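Local coordinates for protein endoglucanase (Clostridium thermocellum, PDB 2E4T) that hydrolyses internal beta-1,4-glucosidic bonds of cellulose and probably xyloglucan, as the family 44 glycoside hydrolase module of a larger cellulase, at residues N398-D411 / V476-Q488. Residues are numbered along the deposited sequence; the frame is centred on the assembly and turned at random.
With ZN (zinc ion), chain B.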
ATOM      1  N   ASN A 398     -11.726 -10.671   7.826  1.00  5.45           N
ATOM      2  CA  ASN A 398     -11.705 -10.383   9.276  1.00  5.65           C
ATOM      3  C   ASN A 398     -10.339 -10.641   9.915  1.00  5.13           C
ATOM      4  O   ASN A 398      -9.956  -9.932  10.842  1.00  5.76           O
ATOM      5  CB  ASN A 398     -12.797 -11.169  10.014  1.00  6.11           C
ATOM      6  CG  ASN A 398     -12.743 -12.659   9.764  1.00  5.89           C
ATOM      7  OD1 ASN A 398     -12.795 -13.112   8.605  1.00  7.21           O
ATOM      8  ND2 ASN A 398     -12.701 -13.462  10.836  1.00  6.91           N
ATOM      9  N   TYR A 399      -9.644 -11.711   9.481  1.00  5.40           N
ATOM     10  CA  TYR A 399      -8.303 -11.949  10.009  1.00  5.43           C
ATOM     11  C   TYR A 399      -7.295 -10.933   9.480  1.00  5.33           C
ATOM     12  O   TYR A 399      -6.408 -10.499  10.241  1.00  5.37           O
ATOM     13  CB  TYR A 399      -7.861 -13.396   9.815  1.00  5.36           C
ATOM     14  CG  TYR A 399      -8.382 -14.309  10.889  1.00  5.51           C
ATOM     15  CD1 TYR A 399      -7.774 -14.343  12.132  1.00  5.73           C
ATOM     16  CD2 TYR A 399      -9.493 -15.146  10.675  1.00  6.11           C
ATOM     17  CE1 TYR A 399      -8.239 -15.196  13.149  1.00  6.01           C
ATOM     18  CE2 TYR A 399      -9.965 -15.999  11.676  1.00  6.33           C
ATOM     19  CZ  TYR A 399      -9.323 -16.038  12.908  1.00  6.19           C
ATOM     20  OH  TYR A 399      -9.801 -16.898  13.866  1.00  7.21           O
ATOM     21  N   THR A 400      -7.406 -10.504   8.202  1.00  5.45           N
ATOM     22  CA  THR A 400      -6.527  -9.431   7.751  1.00  5.32           C
ATOM     23  C   THR A 400      -6.738  -8.201   8.633  1.00  5.19           C
ATOM     24  O   THR A 400      -5.778  -7.490   9.031  1.00  5.54           O
ATOM     25  CB  THR A 400      -6.841  -9.075   6.285  1.00  5.61           C
ATOM     26  OG1 THR A 400      -6.933 -10.259   5.515  1.00  6.44           O
ATOM     27  CG2 THR A 400      -5.849  -8.097   5.729  1.00  6.19           C
ATOM     28  N   GLU A 401      -8.009  -7.888   8.922  1.00  5.29           N
ATOM     29  CA  GLU A 401      -8.337  -6.731   9.741  1.00  5.30           C
ATOM     30  C   GLU A 401      -7.755  -6.849  11.140  1.00  5.00           C
ATOM     31  O   GLU A 401      -7.251  -5.866  11.709  1.00  5.52           O
ATOM     32  CB  GLU A 401      -9.860  -6.561   9.794  1.00  5.34           C
ATOM     33  CG  GLU A 401     -10.401  -6.111   8.452  1.00  5.62           C
ATOM     34  CD  GLU A 401     -11.936  -6.191   8.376  1.00  4.99           C
ATOM     35  OE1 GLU A 401     -12.556  -7.107   9.019  1.00  5.72           O
ATOM     36  OE2 GLU A 401     -12.549  -5.380   7.632  1.00  5.74           O
ATOM     37  N   ALA A 402      -7.817  -8.060  11.740  1.00  5.22           N
ATOM     38  CA  ALA A 402      -7.197  -8.286  13.047  1.00  5.33           C
ATOM     39  C   ALA A 402      -5.679  -8.017  12.943  1.00  5.29           C
ATOM     40  O   ALA A 402      -5.075  -7.478  13.878  1.00  5.55           O
ATOM     41  CB  ALA A 402      -7.454  -9.691  13.516  1.00  6.11           C
ATOM     42  N   GLY A 403      -5.049  -8.459  11.844  1.00  5.26           N
ATOM     43  CA  GLY A 403      -3.619  -8.228  11.660  1.00  5.63           C
ATOM     44  C   GLY A 403      -3.270  -6.737  11.670  1.00  5.41           C
ATOM     45  O   GLY A 403      -2.236  -6.327  12.238  1.00  6.46           O
ATOM     46  N   ILE A 404      -4.143  -5.925  11.048  1.00  5.07           N
ATOM     47  CA  ILE A 404      -3.952  -4.468  11.073  1.00  4.85           C
ATOM     48  C   ILE A 404      -4.158  -3.927  12.506  1.00  4.88           C
ATOM     49  O   ILE A 404      -3.314  -3.185  13.029  1.00  5.18           O
ATOM     50  CB  ILE A 404      -4.912  -3.774  10.068  1.00  5.27           C
ATOM     51  CG1 ILE A 404      -4.560  -4.196   8.643  1.00  5.70           C
ATOM     52  CG2 ILE A 404      -4.865  -2.278  10.252  1.00  6.04           C
ATOM     53  CD1 ILE A 404      -5.632  -3.839   7.612  1.00  7.02           C
ATOM     54  N   ASN A 405      -5.311  -4.264  13.131  1.00  4.98           N
ATOM     55  CA  ASN A 405      -5.588  -3.731  14.473  1.00  4.94           C
ATOM     56  C   ASN A 405      -4.553  -4.167  15.494  1.00  4.96           C
ATOM     57  O   ASN A 405      -4.357  -3.468  16.506  1.00  5.52           O
ATOM     58  CB  ASN A 405      -6.991  -4.150  14.942  1.00  5.19           C
ATOM     59  CG  ASN A 405      -8.070  -3.281  14.344  1.00  6.26           C
ATOM     60  OD1 ASN A 405      -7.874  -2.141  13.941  1.00  7.10           O
ATOM     61  ND2 ASN A 405      -9.307  -3.863  14.330  1.00  7.73           N
ATOM     62  N   LEU A 406      -3.886  -5.301  15.296  1.00  4.98           N
ATOM     63  CA  LEU A 406      -2.843  -5.720  16.242  1.00  5.12           C
ATOM     64  C   LEU A 406      -1.764  -4.608  16.341  1.00  5.17           C
ATOM     65  O   LEU A 406      -1.139  -4.450  17.410  1.00  5.87           O
ATOM     66  CB  LEU A 406      -2.247  -7.036  15.816  1.00  5.98           C
ATOM     67  CG  LEU A 406      -1.437  -7.755  16.905  1.00  6.34           C
ATOM     68  CD1 LEU A 406      -2.280  -8.211  18.073  1.00  7.56           C
ATOM     69  CD2 LEU A 406      -0.663  -8.929  16.270  1.00  8.56           C
ATOM     70  N   TYR A 407      -1.538  -3.891  15.230  1.00  5.18           N
ATOM     71  CA  TYR A 407      -0.623  -2.766  15.225  1.00  5.10           C
ATOM     72  C   TYR A 407      -1.288  -1.446  15.569  1.00  5.10           C
ATOM     73  O   TYR A 407      -0.674  -0.611  16.252  1.00  6.75           O
ATOM     74  CB  TYR A 407       0.058  -2.607  13.858  1.00  5.35           C
ATOM     75  CG  TYR A 407       1.064  -3.695  13.578  1.00  4.95           C
ATOM     76  CD1 TYR A 407       2.448  -3.446  13.761  1.00  5.03           C
ATOM     77  CD2 TYR A 407       0.665  -4.954  13.128  1.00  5.05           C
ATOM     78  CE1 TYR A 407       3.388  -4.414  13.508  1.00  4.96           C
ATOM     79  CE2 TYR A 407       1.591  -5.960  12.895  1.00  5.17           C
ATOM     80  CZ  TYR A 407       2.984  -5.688  13.054  1.00  4.88           C
ATOM     81  OH  TYR A 407       3.934  -6.655  12.848  1.00  5.06           O
ATOM     82  N   THR A 408      -2.493  -1.184  15.082  1.00  5.38           N
ATOM     83  CA  THR A 408      -3.046   0.159  15.145  1.00  5.34           C
ATOM     84  C   THR A 408      -3.994   0.396  16.297  1.00  5.49           C
ATOM     85  O   THR A 408      -4.287   1.577  16.604  1.00  6.59           O
ATOM     86  CB  THR A 408      -3.793   0.495  13.822  1.00  5.67           C
ATOM     87  OG1 THR A 408      -4.880  -0.448  13.775  1.00  5.73           O
ATOM     88  CG2 THR A 408      -2.906   0.416  12.622  1.00  6.07           C
ATOM     89  N   ASN A 409      -4.548  -0.661  16.890  1.00  5.58           N
ATOM     90  CA  ASN A 409      -5.619  -0.468  17.883  1.00  5.95           C
ATOM     91  C   ASN A 409      -5.807  -1.817  18.579  1.00  6.47           C
ATOM     92  O   ASN A 409      -6.856  -2.493  18.447  1.00  7.46           O
ATOM     93  CB  ASN A 409      -6.897   0.022  17.230  1.00  6.66           C
ATOM     94  CG  ASN A 409      -7.894   0.526  18.254  1.00  7.29           C
ATOM     95  OD1 ASN A 409      -7.741   0.304  19.475  1.00  7.95           O
ATOM     96  ND2 ASN A 409      -8.886   1.260  17.786  1.00  8.66           N
ATOM     97  N   TYR A 410      -4.792  -2.245  19.324  1.00  6.04           N
ATOM     98  CA  TYR A 410      -4.834  -3.605  19.825  1.00  6.80           C
ATOM     99  C   TYR A 410      -5.797  -3.813  20.993  1.00  7.03           C
ATOM    100  O   TYR A 410      -6.210  -4.951  21.246  1.00  8.00           O
ATOM    101  CB  TYR A 410      -3.417  -4.138  20.172  1.00  7.13           C
ATOM    102  CG  TYR A 410      -2.697  -3.335  21.213  1.00  7.55           C
ATOM    103  CD1 TYR A 410      -2.967  -3.452  22.574  1.00  8.61           C
ATOM    104  CD2 TYR A 410      -1.715  -2.428  20.843  1.00  8.32           C
ATOM    105  CE1 TYR A 410      -2.249  -2.668  23.493  1.00  8.91           C
ATOM    106  CE2 TYR A 410      -1.034  -1.644  21.756  1.00  9.97           C
ATOM    107  CZ  TYR A 410      -1.288  -1.772  23.057  1.00  9.33           C
ATOM    108  OH  TYR A 410      -0.597  -0.984  23.949  1.00 12.31           O
ATOM    109  N   ASP A 411      -6.090  -2.720  21.729  1.00  7.19           N
ATOM    110  CA  ASP A 411      -6.889  -2.781  22.927  1.00  8.29           C
ATOM    111  C   ASP A 411      -8.286  -2.202  22.730  1.00  9.12           C
ATOM    112  O   ASP A 411      -9.056  -2.127  23.696  1.00 10.83           O
ATOM    113  CB  ASP A 411      -6.154  -2.106  24.095  1.00  8.41           C
ATOM    114  CG  ASP A 411      -5.854  -0.657  23.833  1.00  7.41           C
ATOM    115  OD1 ASP A 411      -6.312  -0.105  22.802  1.00  7.28           O
ATOM    116  OD2 ASP A 411      -5.109  -0.044  24.662  1.00  9.74           O
ATOM    117  N   VAL A 476      -0.492  -8.639  27.334  1.00  6.77           N
ATOM    118  CA  VAL A 476      -0.553  -9.362  26.087  1.00  6.72           C
ATOM    119  C   VAL A 476      -1.929  -9.276  25.491  1.00  6.26           C
ATOM    120  O   VAL A 476      -2.938  -9.482  26.187  1.00  7.13           O
ATOM    121  CB  VAL A 476      -0.216 -10.869  26.301  1.00  7.48           C
ATOM    122  CG1 VAL A 476      -0.252 -11.613  24.946  1.00  8.89           C
ATOM    123  CG2 VAL A 476       1.171 -11.046  26.952  1.00  8.12           C
ATOM    124  N   TRP A 477      -1.991  -9.007  24.168  1.00  5.99           N
ATOM    125  CA  TRP A 477      -3.210  -9.077  23.381  1.00  6.24           C
ATOM    126  C   TRP A 477      -2.969 -10.017  22.204  1.00  6.07           C
ATOM    127  O   TRP A 477      -1.859 -10.038  21.659  1.00  7.24           O
ATOM    128  CB  TRP A 477      -3.607  -7.669  22.875  1.00  6.78           C
ATOM    129  CG  TRP A 477      -4.082  -6.769  23.965  1.00  6.97           C
ATOM    130  CD1 TRP A 477      -5.418  -6.474  24.217  1.00  8.77           C
ATOM    131  CD2 TRP A 477      -3.335  -6.030  24.913  1.00  7.98           C
ATOM    132  NE1 TRP A 477      -5.518  -5.603  25.239  1.00 10.32           N
ATOM    133  CE2 TRP A 477      -4.268  -5.322  25.707  1.00  9.39           C
ATOM    134  CE3 TRP A 477      -1.975  -5.873  25.171  1.00  9.31           C
ATOM    135  CZ2 TRP A 477      -3.883  -4.469  26.754  1.00 11.02           C
ATOM    136  CZ3 TRP A 477      -1.569  -5.026  26.189  1.00 10.20           C
ATOM    137  CH2 TRP A 477      -2.526  -4.361  26.966  1.00 11.41           C
ATOM    138  N   ALA A 478      -3.967 -10.823  21.833  1.00  5.46           N
ATOM    139  CA  ALA A 478      -3.694 -11.820  20.789  1.00  5.88           C
ATOM    140  C   ALA A 478      -4.965 -12.170  20.032  1.00  5.53           C
ATOM    141  O   ALA A 478      -6.084 -12.002  20.518  1.00  5.95           O
ATOM    142  CB  ALA A 478      -3.091 -13.099  21.392  1.00  7.16           C
ATOM    143  N   PHE A 479      -4.740 -12.704  18.818  1.00  5.80           N
ATOM    144  CA  PHE A 479      -5.794 -13.405  18.086  1.00  5.57           C
ATOM    145  C   PHE A 479      -5.259 -14.770  17.636  1.00  5.97           C
ATOM    146  O   PHE A 479      -4.056 -15.055  17.643  1.00  6.75           O
ATOM    147  CB  PHE A 479      -6.363 -12.587  16.903  1.00  5.88           C
ATOM    148  CG  PHE A 479      -5.381 -12.294  15.781  1.00  5.49           C
ATOM    149  CD1 PHE A 479      -5.131 -13.227  14.780  1.00  6.42           C
ATOM    150  CD2 PHE A 479      -4.731 -11.054  15.704  1.00  5.79           C
ATOM    151  CE1 PHE A 479      -4.297 -12.930  13.725  1.00  6.48           C
ATOM    152  CE2 PHE A 479      -3.904 -10.753  14.636  1.00  6.00           C
ATOM    153  CZ  PHE A 479      -3.692 -11.682  13.620  1.00  6.09           C
ATOM    154  N   ASP A 480      -6.215 -15.661  17.288  1.00  6.18           N
ATOM    155  CA  ASP A 480      -5.871 -17.058  17.054  1.00  6.53           C
ATOM    156  C   ASP A 480      -7.057 -17.695  16.289  1.00  6.65           C
ATOM    157  O   ASP A 480      -7.984 -16.986  15.878  1.00  7.07           O
ATOM    158  CB  ASP A 480      -5.519 -17.782  18.359  1.00  7.87           C
ATOM    159  CG  ASP A 480      -6.624 -17.643  19.382  1.00  8.43           C
ATOM    160  OD1 ASP A 480      -7.837 -17.635  19.001  1.00  9.96           O
ATOM    161  OD2 ASP A 480      -6.276 -17.574  20.595  1.00 11.61           O
ATOM    162  N   ARG A 481      -7.040 -19.009  16.117  1.00  7.16           N
ATOM    163  CA  ARG A 481      -8.145 -19.676  15.379  1.00  7.53           C
ATOM    164  C   ARG A 481      -9.461 -19.558  16.102  1.00  7.54           C
ATOM    165  O   ARG A 481     -10.525 -19.672  15.461  1.00  9.32           O
ATOM    166  CB  ARG A 481      -7.795 -21.128  15.109  1.00  7.92           C
ATOM    167  CG  ARG A 481      -6.871 -21.230  13.935  1.00  8.73           C
ATOM    168  CD  ARG A 481      -6.315 -22.590  13.732  1.00  8.39           C
ATOM    169  NE  ARG A 481      -5.416 -22.966  14.819  1.00  8.18           N
ATOM    170  CZ  ARG A 481      -4.754 -24.117  14.879  1.00  9.61           C
ATOM    171  NH1 ARG A 481      -4.921 -25.024  13.895  1.00 10.36           N
ATOM    172  NH2 ARG A 481      -3.977 -24.382  15.915  1.00 12.01           N
ATOM    173  N   GLY A 482      -9.447 -19.421  17.408  1.00  8.03           N
ATOM    174  CA  GLY A 482     -10.713 -19.304  18.134  1.00  8.60           C
ATOM    175  C   GLY A 482     -11.494 -18.058  17.768  1.00  8.72           C
ATOM    176  O   GLY A 482     -12.748 -18.055  17.785  1.00 10.89           O
ATOM    177  N   SER A 483     -10.813 -16.942  17.498  1.00  8.13           N
ATOM    178  CA  SER A 483     -11.486 -15.717  17.123  1.00  8.12           C
ATOM    179  C   SER A 483     -10.498 -14.755  16.491  1.00  7.49           C
ATOM    180  O   SER A 483      -9.351 -14.609  16.966  1.00  7.74           O
ATOM    181  CB  SER A 483     -12.065 -15.055  18.367  1.00  9.16           C
ATOM    182  OG  SER A 483     -12.767 -13.867  18.045  1.00  9.03           O
ATOM    183  N   SER A 484     -10.961 -13.993  15.498  1.00  7.13           N
ATOM    184  CA  SER A 484     -10.229 -12.834  15.009  1.00  6.36           C
ATOM    185  C   SER A 484     -10.380 -11.618  15.907  1.00  6.43           C
ATOM    186  O   SER A 484      -9.664 -10.629  15.693  1.00  7.44           O
ATOM    187  CB  SER A 484     -10.636 -12.530  13.569  1.00  7.23           C
ATOM    188  OG  SER A 484     -12.038 -12.360  13.435  1.00  7.38           O
ATOM    189  N   ASN A 485     -11.282 -11.647  16.914  1.00  6.27           N
ATOM    190  CA  ASN A 485     -11.282 -10.553  17.867  1.00  6.39           C
ATOM    191  C   ASN A 485      -9.984 -10.593  18.650  1.00  6.52           C
ATOM    192  O   ASN A 485      -9.571 -11.664  19.145  1.00  7.77           O
ATOM    193  CB  ASN A 485     -12.444 -10.722  18.854  1.00  7.70           C
ATOM    194  CG  ASN A 485     -13.797 -10.678  18.210  1.00  8.19           C
ATOM    195  OD1 ASN A 485     -14.719 -11.431  18.678  1.00 13.39           O
ATOM    196  ND2 ASN A 485     -13.988  -9.878  17.226  1.00  7.78           N
ATOM    197  N   ILE A 486      -9.349  -9.440  18.826  1.00  5.99           N
ATOM    198  CA  ILE A 486      -8.121  -9.373  19.610  1.00  5.76           C
ATOM    199  C   ILE A 486      -8.519  -9.274  21.075  1.00  5.93           C
ATOM    200  O   ILE A 486      -9.269  -8.367  21.472  1.00  6.83           O
ATOM    201  CB  ILE A 486      -7.276  -8.166  19.211  1.00  5.79           C
ATOM    202  CG1 ILE A 486      -6.887  -8.260  17.739  1.00  6.33           C
ATOM    203  CG2 ILE A 486      -6.053  -8.075  20.111  1.00  6.59           C
ATOM    204  CD1 ILE A 486      -6.283  -6.978  17.194  1.00  7.35           C
ATOM    205  N   THR A 487      -8.056 -10.247  21.906  1.00  6.25           N
ATOM    206  CA  THR A 487      -8.450 -10.280  23.302  1.00  6.54           C
ATOM    207  C   THR A 487      -7.199 -10.210  24.166  1.00  6.51           C
ATOM    208  O   THR A 487      -6.136 -10.732  23.846  1.00  6.48           O
ATOM    209  CB  THR A 487      -9.275 -11.534  23.596  1.00  7.85           C
ATOM    210  OG1 THR A 487      -8.465 -12.652  23.273  1.00  8.41           O
ATOM    211  CG2 THR A 487     -10.573 -11.529  22.829  1.00  9.30           C
ATOM    212  N   GLN A 488      -7.374  -9.600  25.335  1.00  7.07           N
ATOM    213  CA  GLN A 488      -6.292  -9.484  26.306  1.00  7.09           C
ATOM    214  C   GLN A 488      -6.109 -10.842  26.975  1.00  7.05           C
ATOM    215  O   GLN A 488      -7.091 -11.523  27.339  1.00  9.02           O
ATOM    216  CB  GLN A 488      -6.586  -8.380  27.344  1.00  8.28           C
ATOM    217  CG  GLN A 488      -5.363  -8.062  28.163  1.00  9.54           C
ATOM    218  CD  GLN A 488      -5.522  -6.875  29.035  1.00 10.82           C
ATOM    219  OE1 GLN A 488      -6.568  -6.206  29.094  1.00 14.94           O
ATOM    220  NE2 GLN A 488      -4.454  -6.592  29.781  1.00 12.70           N
TER
HETATM  221 ZN    ZN B 700     -14.452  -7.059   8.634  0.88  4.99          ZN
HETATM  222  O   HOH W   1      -8.779  -5.656  21.670  1.00 13.15           O
HETATM  223  O   HOH W   2      -8.171  -4.579  25.912  1.00 21.49           O
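Tyr399 and Ser484 meet where helix 398-408, which follows the last strand of the TIM-like barrel, packs against the beta-domain of this family 44 enzyme, on the edge hairpin formed by strands 474-480 and 486-492. The helix runs nearly antiparallel to strand 476-480, at 169°. Outward from CB, Tyr399 first brings CG near Ser484 CB, which sits over the middle of one ring face as a CH-pi contact, 3.6 Å from the centroid. On one flank, CD1 meets Phe479 CD1 at the ring edge; CE1, next along, reaches Ser484 CA and the carbonyl of Asp480. The tip, OH, donates to Asp480 O at 2.7 Å, tilted somewhat out of the carbonyl plane, and so ties the helix to the type I turn Asp480-Ser483. Of the Asp480 carboxylate, OD2 pairs with Arg489 in a salt bridge, and OD1 accepts weak bonds from Gly482 N and Ser483 N inside the turn.

One helical turn on, Ala402 CB sits over a face of Phe479, 3.9 Å from the ring centroid, while Leu406 CD2 approaches the same ring obliquely. Ile486 drives its CD1 at the helix backbone, 3.5 Å from Leu406 N. Glu401, which makes no contact with 476-488, binds the zinc through OE1; Asp35 and Ala395 complete the site.

Past the end of the helix, Tyr410 has CG between its backbone N and carbonyl carbon (chi1 60°), which lays the ring edge-on against Trp477. Its CD1 and CE1 lie over the indole face in an edge-to-face pair, planes at 55°, and Gln488 CG lies over the opposite face, toward its rim. One water donates to both Tyr410 O and Ile486 O, bridging the two segments. A second water, in the indole plane, accepts from Trp477 NE1 at 2.9 Å.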